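Cystatin-2 (Ornithodoros moubata, PDB 3L0R) inhibits cysteine proteinases of broad range, including mammalian cathepsins B, C, H, L and S, as a salivary cystatin of the soft tick. Local coordinates at residues R16-A21 and Y54-I58. Residues are numbered along the deposited sequence; the frame is centred on the assembly and turned at random.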
# COMPACT_ATOMS: atom_id res chain seq x y z
N ARG A 16 0.33 -10.02 -5.44
CA ARG A 16 0.12 -9.96 -3.98
C ARG A 16 0.63 -8.65 -3.39
O ARG A 16 0.06 -8.12 -2.44
CB ARG A 16 0.76 -11.18 -3.27
CG ARG A 16 2.28 -11.30 -3.47
CD ARG A 16 2.79 -12.73 -3.29
NE ARG A 16 3.46 -12.94 -2.00
CZ ARG A 16 4.78 -13.13 -1.83
NH1 ARG A 16 5.61 -13.16 -2.88
NH2 ARG A 16 5.27 -13.31 -0.61
N PHE A 17 1.67 -8.09 -3.98
CA PHE A 17 2.23 -6.87 -3.47
C PHE A 17 1.39 -5.67 -3.89
O PHE A 17 1.30 -4.68 -3.14
CB PHE A 17 3.68 -6.71 -3.91
CG PHE A 17 4.57 -7.83 -3.46
CD1 PHE A 17 4.49 -8.34 -2.16
CD2 PHE A 17 5.51 -8.37 -4.33
CE1 PHE A 17 5.33 -9.37 -1.75
CE2 PHE A 17 6.35 -9.41 -3.93
CZ PHE A 17 6.26 -9.91 -2.64
N LEU A 18 0.76 -5.77 -5.06
CA LEU A 18 -0.15 -4.72 -5.50
C LEU A 18 -1.40 -4.72 -4.61
O LEU A 18 -1.89 -3.66 -4.19
CB LEU A 18 -0.51 -4.89 -6.99
CG LEU A 18 -1.44 -3.85 -7.62
CD1 LEU A 18 -0.90 -2.42 -7.50
CD2 LEU A 18 -1.73 -4.23 -9.06
N GLU A 19 -1.89 -5.92 -4.31
CA GLU A 19 -2.99 -6.11 -3.38
C GLU A 19 -2.71 -5.44 -2.02
O GLU A 19 -3.56 -4.73 -1.46
CB GLU A 19 -3.25 -7.61 -3.22
CG GLU A 19 -4.64 -7.99 -2.72
CD GLU A 19 -5.01 -9.44 -3.08
OE1 GLU A 19 -6.05 -9.92 -2.57
OE2 GLU A 19 -4.27 -10.08 -3.87
N LEU A 20 -1.51 -5.67 -1.50
CA LEU A 20 -1.11 -5.12 -0.21
C LEU A 20 -0.96 -3.59 -0.26
O LEU A 20 -1.30 -2.89 0.71
CB LEU A 20 0.19 -5.78 0.28
CG LEU A 20 0.09 -7.20 0.85
CD1 LEU A 20 1.44 -7.89 0.75
CD2 LEU A 20 -0.39 -7.24 2.29
N ALA A 21 -0.46 -3.09 -1.39
CA ALA A 21 -0.29 -1.66 -1.62
C ALA A 21 -1.63 -0.95 -1.59
O ALA A 21 -1.76 0.11 -0.96
CB ALA A 21 0.44 -1.41 -2.93
N TYR A 54 6.02 -6.44 5.27
CA TYR A 54 6.12 -6.07 3.84
C TYR A 54 6.42 -4.61 3.79
O TYR A 54 5.66 -3.80 4.35
CB TYR A 54 4.83 -6.36 3.08
CG TYR A 54 4.49 -7.83 3.06
CD1 TYR A 54 4.89 -8.65 2.00
CD2 TYR A 54 3.78 -8.43 4.13
CE1 TYR A 54 4.59 -10.01 1.97
CE2 TYR A 54 3.48 -9.77 4.12
CZ TYR A 54 3.89 -10.56 3.04
OH TYR A 54 3.60 -11.89 3.02
N LYS A 55 7.56 -4.28 3.19
CA LYS A 55 7.96 -2.91 2.93
C LYS A 55 7.80 -2.55 1.43
O LYS A 55 8.56 -3.00 0.56
CB LYS A 55 9.37 -2.65 3.46
CG LYS A 55 9.90 -1.25 3.14
CD LYS A 55 10.64 -0.66 4.30
CE LYS A 55 12.02 -1.25 4.44
NZ LYS A 55 12.56 -0.95 5.78
N LEU A 56 6.79 -1.74 1.13
CA LEU A 56 6.47 -1.38 -0.23
C LEU A 56 6.75 0.09 -0.52
O LEU A 56 6.24 0.98 0.18
CB LEU A 56 5.00 -1.70 -0.53
CG LEU A 56 4.42 -2.96 0.13
CD1 LEU A 56 2.91 -2.93 0.07
CD2 LEU A 56 4.97 -4.27 -0.48
N THR A 57 7.60 0.32 -1.52
CA THR A 57 7.85 1.61 -2.07
C THR A 57 6.93 1.72 -3.30
O THR A 57 7.02 0.95 -4.26
CB THR A 57 9.35 1.78 -2.44
OG1 THR A 57 10.16 1.42 -1.32
CG2 THR A 57 9.69 3.21 -2.83
N ILE A 58 6.00 2.66 -3.21
CA ILE A 58 4.92 2.78 -4.18
C ILE A 58 4.73 4.23 -4.61
O ILE A 58 5.11 5.16 -3.89
CB ILE A 58 3.58 2.26 -3.62
CG1 ILE A 58 2.99 3.26 -2.62
CG2 ILE A 58 3.75 0.83 -3.01
CD1 ILE A 58 2.06 2.65 -1.56
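The helical bond from A21 N to F17 O, 2.9 Å long, lies under a methyl of the facing strand: L56 CD1 comes to 3.7 Å from A21 N and also touches F17 O and L20 CB. This branch therefore packs against the helix backbone as much as against side chains, while no hydrogen bond joins the two segments. A21 CA and L56 CA are 6.9 Å apart, a closeness the small alanine probably helps to permit. Further along the strand, I58 CG2 meets A21 CB at 4.0 Å.

Y54 closes the other end. With CG anti to the carbonyl carbon (chi1 -63°), its ring reaches toward the helix. One face takes L20 CD1 in a CH-pi contact, 3.8 Å from the centroid and 14° off the normal. F17 comes to the rim instead, its CE1 3.8 Å from Y54 CD1, so the two aromatics meet edge to edge. R16, salt-bridged through NH1 to E14, runs past F17, its CG over a face of that ring and a guanidinium face against CZ, and brings NH2 to the same tyrosine rim. Were Y54 replaced by an alanine, L20 CD1 would probably lose its aromatic face and a gap open beside the F17 edge.

Apolar contacts thus join helix 15-25 to strand 52-66, third of five, their segments here crossing at 81°, in the cystatin fold, whose antiparallel sheet wraps around a single long helix.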